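Local coordinates for DNA processing protein DprA (PDB 3UQZ), which helps load the RecA recombinase onto single-stranded DNA during natural transformation, and binds such DNA cooperatively, protecting it from nucleases, at residues A[93-98]-A[191-196]; A[165-170]-A[198-203]. All coordinates share one frame; numbering follows the deposited sequence.

Interaction 1 (A[93-98]-A[191-196]); sequences VLLFYK and LSEYGP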
loop_
_atom_site.group_PDB
_atom_site.type_symbol
_atom_site.label_atom_id
_atom_site.label_comp_id
_atom_site.label_asym_id
_atom_site.label_seq_id
_atom_site.Cartn_x
_atom_site.Cartn_y
_atom_site.Cartn_z
ATOM N N VAL A 93 34.227 -3.877 9.365
ATOM C CA VAL A 93 35.648 -3.945 9.051
ATOM C C VAL A 93 36.195 -5.395 9.049
ATOM O O VAL A 93 37.078 -5.719 8.252
ATOM C CB VAL A 93 36.403 -2.934 9.939
ATOM C CG1 VAL A 93 37.131 -3.582 11.110
ATOM C CG2 VAL A 93 37.296 -2.041 9.115
ATOM N N LEU A 94 35.616 -6.270 9.892
ATOM C CA LEU A 94 35.987 -7.677 10.020
ATOM C C LEU A 94 34.730 -8.502 10.337
ATOM O O LEU A 94 33.945 -8.108 11.197
ATOM C CB LEU A 94 37.061 -7.845 11.129
ATOM C CG LEU A 94 37.554 -9.266 11.477
ATOM C CD1 LEU A 94 38.577 -9.761 10.484
ATOM C CD2 LEU A 94 38.139 -9.308 12.870
ATOM N N LEU A 95 34.547 -9.631 9.629
ATOM C CA LEU A 95 33.420 -10.555 9.812
ATOM C C LEU A 95 33.891 -11.987 9.973
ATOM O O LEU A 95 34.637 -12.494 9.132
ATOM C CB LEU A 95 32.392 -10.497 8.643
ATOM C CG LEU A 95 31.479 -9.265 8.541
ATOM C CD1 LEU A 95 30.848 -9.169 7.172
ATOM C CD2 LEU A 95 30.409 -9.276 9.610
ATOM N N PHE A 96 33.435 -12.641 11.047
ATOM C CA PHE A 96 33.689 -14.048 11.322
ATOM C C PHE A 96 32.544 -14.813 10.697
ATOM O O PHE A 96 31.428 -14.295 10.643
ATOM C CB PHE A 96 33.740 -14.327 12.819
ATOM C CG PHE A 96 34.906 -13.679 13.508
ATOM C CD1 PHE A 96 36.150 -14.297 13.530
ATOM C CD2 PHE A 96 34.761 -12.456 14.149
ATOM C CE1 PHE A 96 37.231 -13.699 14.186
ATOM C CE2 PHE A 96 35.841 -11.857 14.794
ATOM C CZ PHE A 96 37.065 -12.488 14.819
ATOM N N TYR A 97 32.815 -16.025 10.199
ATOM C CA TYR A 97 31.804 -16.825 9.529
ATOM C C TYR A 97 31.884 -18.305 9.852
ATOM O O TYR A 97 32.900 -18.811 10.330
ATOM C CB TYR A 97 31.827 -16.579 8.009
ATOM C CG TYR A 97 33.007 -17.190 7.291
ATOM C CD1 TYR A 97 32.927 -18.462 6.729
ATOM C CD2 TYR A 97 34.198 -16.482 7.142
ATOM C CE1 TYR A 97 34.010 -19.030 6.070
ATOM C CE2 TYR A 97 35.292 -17.042 6.482
ATOM C CZ TYR A 97 35.192 -18.315 5.947
ATOM O OH TYR A 97 36.259 -18.855 5.272
ATOM N N LYS A 98 30.786 -18.983 9.552
ATOM C CA LYS A 98 30.570 -20.404 9.701
ATOM C C LYS A 98 29.757 -20.812 8.472
ATOM O O LYS A 98 28.619 -20.389 8.319
ATOM C CB LYS A 98 29.807 -20.674 11.009
ATOM C CG LYS A 98 29.644 -22.137 11.344
ATOM C CD LYS A 98 30.591 -22.609 12.433
ATOM C CE LYS A 98 30.332 -24.059 12.796
ATOM N NZ LYS A 98 30.516 -24.990 11.640
ATOM N N LEU A 191 27.032 -15.267 9.386
ATOM C CA LEU A 191 27.997 -14.177 9.547
ATOM C C LEU A 191 27.834 -13.501 10.917
ATOM O O LEU A 191 26.717 -13.427 11.459
ATOM C CB LEU A 191 27.850 -13.129 8.434
ATOM C CG LEU A 191 28.140 -13.566 6.997
ATOM C CD1 LEU A 191 27.599 -12.533 6.004
ATOM C CD2 LEU A 191 29.647 -13.817 6.761
ATOM N N SER A 192 28.955 -12.992 11.467
ATOM C CA SER A 192 28.984 -12.287 12.758
ATOM C C SER A 192 30.181 -11.345 12.879
ATOM O O SER A 192 31.264 -11.654 12.389
ATOM C CB SER A 192 28.991 -13.276 13.924
ATOM O OG SER A 192 28.811 -12.607 15.161
ATOM N N GLU A 193 29.988 -10.209 13.547
ATOM C CA GLU A 193 31.046 -9.230 13.813
ATOM C C GLU A 193 31.655 -9.533 15.185
ATOM O O GLU A 193 32.701 -8.997 15.515
ATOM C CB GLU A 193 30.440 -7.820 13.862
ATOM C CG GLU A 193 30.769 -6.952 12.664
ATOM C CD GLU A 193 30.267 -5.528 12.779
ATOM O OE1 GLU A 193 30.931 -4.624 12.228
ATOM O OE2 GLU A 193 29.244 -5.303 13.464
ATOM N N TYR A 194 30.971 -10.375 15.981
ATOM C CA TYR A 194 31.302 -10.734 17.351
ATOM C C TYR A 194 32.126 -12.002 17.484
ATOM O O TYR A 194 31.892 -12.991 16.797
ATOM C CB TYR A 194 30.021 -10.770 18.204
ATOM C CG TYR A 194 29.159 -9.555 17.934
ATOM C CD1 TYR A 194 29.541 -8.291 18.386
ATOM C CD2 TYR A 194 28.035 -9.640 17.121
ATOM C CE1 TYR A 194 28.814 -7.151 18.049
ATOM C CE2 TYR A 194 27.293 -8.507 16.789
ATOM C CZ TYR A 194 27.680 -7.267 17.267
ATOM O OH TYR A 194 26.975 -6.141 16.929
ATOM N N GLY A 195 33.114 -11.939 18.361
ATOM C CA GLY A 195 34.041 -13.031 18.613
ATOM C C GLY A 195 33.477 -14.117 19.504
ATOM O O GLY A 195 32.348 -13.994 19.983
ATOM N N PRO A 196 34.258 -15.192 19.760
ATOM C CA PRO A 196 33.747 -16.306 20.581
ATOM C C PRO A 196 33.171 -15.947 21.949
ATOM O O PRO A 196 33.739 -15.128 22.676
ATOM C CB PRO A 196 34.957 -17.237 20.691
ATOM C CG PRO A 196 35.769 -16.948 19.468
ATOM C CD PRO A 196 35.620 -15.474 19.262
#
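Leu95, Phe96 and Leu191 all carry CG beside the backbone N and anti to the carbonyl carbon, whereas Tyr97 holds CG in the crowded position between N and C (chi1 73°). With chi1 -66° and chi2 -84°, the Phe96 ring lies along residues 192-195: Ser192 O and Glu193 O sit at its edge, and CD2 comes within 3.9 Å of Tyr194 O. Two backbone bonds join Phe96 and Ser192 as an antiparallel hydrogen-bonded pair. Phe96 N donates to Ser192 O over 2.7 Å, and Ser192 N to Phe96 O over 2.9 Å, each donor nearly along the C=O axis. At the next, non-hydrogen-bonded pair, Tyr97 CB rests 3.7 Å from Leu191 CD2, on the sheet face away from Phe96 and Ser192. Past Ser192 the second segment turns off: Ser192 OG accepts from Tyr194 N (3.2 Å), an ST turn, and donates to the carbonyl Thr167 O. The extended Glu193 chain crosses Leu95 obliquely, its CG 3.9 Å from Leu95 CD2, and its carboxylate reaches a salt bridge with Arg210 of helix 204-215. Strand 94-99 is thus added antiparallel to the edge of the parallel Rossmann-like sheet, at strand 189-192. Main-chain amides hold this buried join, while the Glu193 carboxylate beside it is paired with Arg210, which would favour its ionised form.

Interaction 2 (A[165-170]-A[198-203]); sequences IGTGLD and EQPLKF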
loop_
_atom_site.group_PDB
_atom_site.type_symbol
_atom_site.label_atom_id
_atom_site.label_comp_id
_atom_site.label_asym_id
_atom_site.label_seq_id
_atom_site.Cartn_x
_atom_site.Cartn_y
_atom_site.Cartn_z
ATOM N N ILE A 165 24.060 -12.780 12.668
ATOM C CA ILE A 165 23.721 -12.858 14.093
ATOM C C ILE A 165 24.234 -11.691 14.948
ATOM O O ILE A 165 25.074 -10.900 14.499
ATOM C CB ILE A 165 24.079 -14.252 14.681
ATOM C CG1 ILE A 165 25.581 -14.585 14.514
ATOM C CG2 ILE A 165 23.167 -15.338 14.085
ATOM C CD1 ILE A 165 26.083 -15.814 15.290
ATOM N N GLY A 166 23.687 -11.582 16.159
ATOM C CA GLY A 166 24.061 -10.571 17.147
ATOM C C GLY A 166 24.801 -11.130 18.350
ATOM O O GLY A 166 24.801 -10.529 19.424
ATOM N N THR A 167 25.413 -12.316 18.187
ATOM C CA THR A 167 26.185 -13.036 19.212
ATOM C C THR A 167 27.433 -13.661 18.547
ATOM O O THR A 167 27.626 -13.510 17.328
ATOM C CB THR A 167 25.345 -14.177 19.815
ATOM O OG1 THR A 167 25.206 -15.229 18.861
ATOM C CG2 THR A 167 24.000 -13.735 20.345
ATOM N N GLY A 168 28.233 -14.393 19.344
ATOM C CA GLY A 168 29.377 -15.145 18.851
ATOM C C GLY A 168 28.846 -16.365 18.120
ATOM O O GLY A 168 27.694 -16.776 18.364
ATOM N N LEU A 169 29.661 -16.956 17.215
ATOM C CA LEU A 169 29.263 -18.122 16.414
ATOM C C LEU A 169 29.036 -19.428 17.220
ATOM O O LEU A 169 28.535 -20.411 16.667
ATOM C CB LEU A 169 30.203 -18.332 15.204
ATOM C CG LEU A 169 30.182 -17.226 14.132
ATOM C CD1 LEU A 169 31.412 -17.254 13.320
ATOM C CD2 LEU A 169 28.965 -17.329 13.222
ATOM N N ASP A 170 29.368 -19.412 18.528
ATOM C CA ASP A 170 29.211 -20.529 19.474
ATOM C C ASP A 170 28.104 -20.222 20.495
ATOM O O ASP A 170 27.930 -20.959 21.480
ATOM C CB ASP A 170 30.549 -20.838 20.191
ATOM C CG ASP A 170 31.303 -19.651 20.786
ATOM O OD1 ASP A 170 30.797 -18.502 20.694
ATOM O OD2 ASP A 170 32.419 -19.860 21.296
ATOM N N GLU A 198 30.557 -14.143 22.797
ATOM C CA GLU A 198 29.853 -12.861 22.925
ATOM C C GLU A 198 28.341 -13.055 23.024
ATOM O O GLU A 198 27.750 -13.801 22.239
ATOM C CB GLU A 198 30.247 -11.863 21.827
ATOM C CG GLU A 198 31.684 -11.385 21.948
ATOM C CD GLU A 198 31.945 -9.958 21.505
ATOM O OE1 GLU A 198 31.342 -9.035 22.100
ATOM O OE2 GLU A 198 32.792 -9.760 20.602
ATOM N N GLN A 199 27.736 -12.388 24.011
ATOM C CA GLN A 199 26.328 -12.487 24.389
ATOM C C GLN A 199 25.342 -11.605 23.603
ATOM O O GLN A 199 25.740 -10.551 23.096
ATOM C CB GLN A 199 26.197 -12.219 25.913
ATOM C CG GLN A 199 26.842 -13.279 26.812
ATOM C CD GLN A 199 26.327 -14.664 26.546
ATOM O OE1 GLN A 199 27.031 -15.492 25.965
ATOM N NE2 GLN A 199 25.087 -14.941 26.942
ATOM N N PRO A 200 24.032 -11.983 23.552
ATOM C CA PRO A 200 23.044 -11.146 22.842
ATOM C C PRO A 200 22.707 -9.801 23.526
ATOM O O PRO A 200 21.581 -9.581 24.000
ATOM C CB PRO A 200 21.828 -12.074 22.726
ATOM C CG PRO A 200 21.946 -12.988 23.864
ATOM C CD PRO A 200 23.401 -13.211 24.084
ATOM N N LEU A 201 23.686 -8.887 23.546
ATOM C CA LEU A 201 23.564 -7.534 24.096
ATOM C C LEU A 201 22.638 -6.727 23.193
ATOM O O LEU A 201 22.701 -6.866 21.966
ATOM C CB LEU A 201 24.966 -6.881 24.163
ATOM C CG LEU A 201 25.791 -7.030 25.469
ATOM C CD1 LEU A 201 25.685 -8.412 26.095
ATOM C CD2 LEU A 201 27.249 -6.700 25.230
ATOM N N LYS A 202 21.751 -5.915 23.789
ATOM C CA LYS A 202 20.749 -5.123 23.057
ATOM C C LYS A 202 21.251 -4.416 21.809
ATOM O O LYS A 202 20.663 -4.604 20.748
ATOM C CB LYS A 202 19.991 -4.169 23.987
ATOM C CG LYS A 202 18.559 -4.621 24.339
ATOM C CD LYS A 202 18.339 -6.141 24.592
ATOM C CE LYS A 202 18.548 -6.617 26.017
ATOM N NZ LYS A 202 18.338 -8.088 26.130
ATOM N N PHE A 203 22.364 -3.659 21.925
ATOM C CA PHE A 203 22.955 -2.875 20.834
ATOM C C PHE A 203 23.494 -3.683 19.645
ATOM O O PHE A 203 23.707 -3.111 18.572
ATOM C CB PHE A 203 24.010 -1.890 21.372
ATOM C CG PHE A 203 25.351 -2.485 21.735
ATOM C CD1 PHE A 203 26.422 -2.415 20.851
ATOM C CD2 PHE A 203 25.548 -3.101 22.963
ATOM C CE1 PHE A 203 27.664 -2.956 21.186
ATOM C CE2 PHE A 203 26.792 -3.641 23.297
ATOM C CZ PHE A 203 27.844 -3.559 22.408
#
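Thr167 and Pro200 cross obliquely, the threonine methyl standing above the middle of the proline ring. Thr167 CG2 sits over one face of the Pro200 ring, 3.6 Å from Pro200 CB and 3.7 Å from Pro200 N. It is put there by chi1 72°, which sets CG2 beside the backbone N and OG1 in the crowded position between N and the carbonyl carbon. OG1 is thereby turned to its own loop, where Gly168 O and Val171 O both lie within hydrogen-bonding reach. Thr167 CB in turn approaches Glu198 O to 3.4 Å. That carbonyl is the acceptor of the single hydrogen bond between the segments, from Gly168 N over 3.0 Å. The N-H points at the oxygen fairly directly (160°), but the donor stands above the carbonyl plane. The two segments belong to the loops that follow the neighbouring parallel strands 161-164 and 189-192 of the Rossmann-like sheet, and they run roughly opposite ways where they meet. The Glu198 chain, bent at chi2 (-147°), carries its carboxylate away from residues 165-170 to accept from Gly195 N. Pro200 is the centre of an inverse gamma turn, closed by Leu201 N donating to Gln199 O over 2.7 Å. Just beyond, His204 ND1 at the start of helix 204-215 hydrogen-bonds Gly166 O, and Tyr173 packs on both Thr167 and Pro200.

How the interactions relate
Interactions 1 and 2 lie with their centres about 10 Å apart and touch directly, their segments alternating along the chain. Strand 189-192 is common ground: Leu191 O is 3.0 Å from Ile165 N, a probable hydrogen bond, and the junction at Ser192 OG and Thr167 O spans 2.6 Å. Residues 165-170 follow the chain from strand 189-192 through Pro196 to the loop at 198-203, so that 191-196 and 198-203 are parts of one nearly continuous piece of chain. Leu169 packs back onto the antiparallel strand 94-99, with CD1 3.6 Å from Tyr97 N, and Asp170 OD1 approaches Pro196 CA to 3.7 Å.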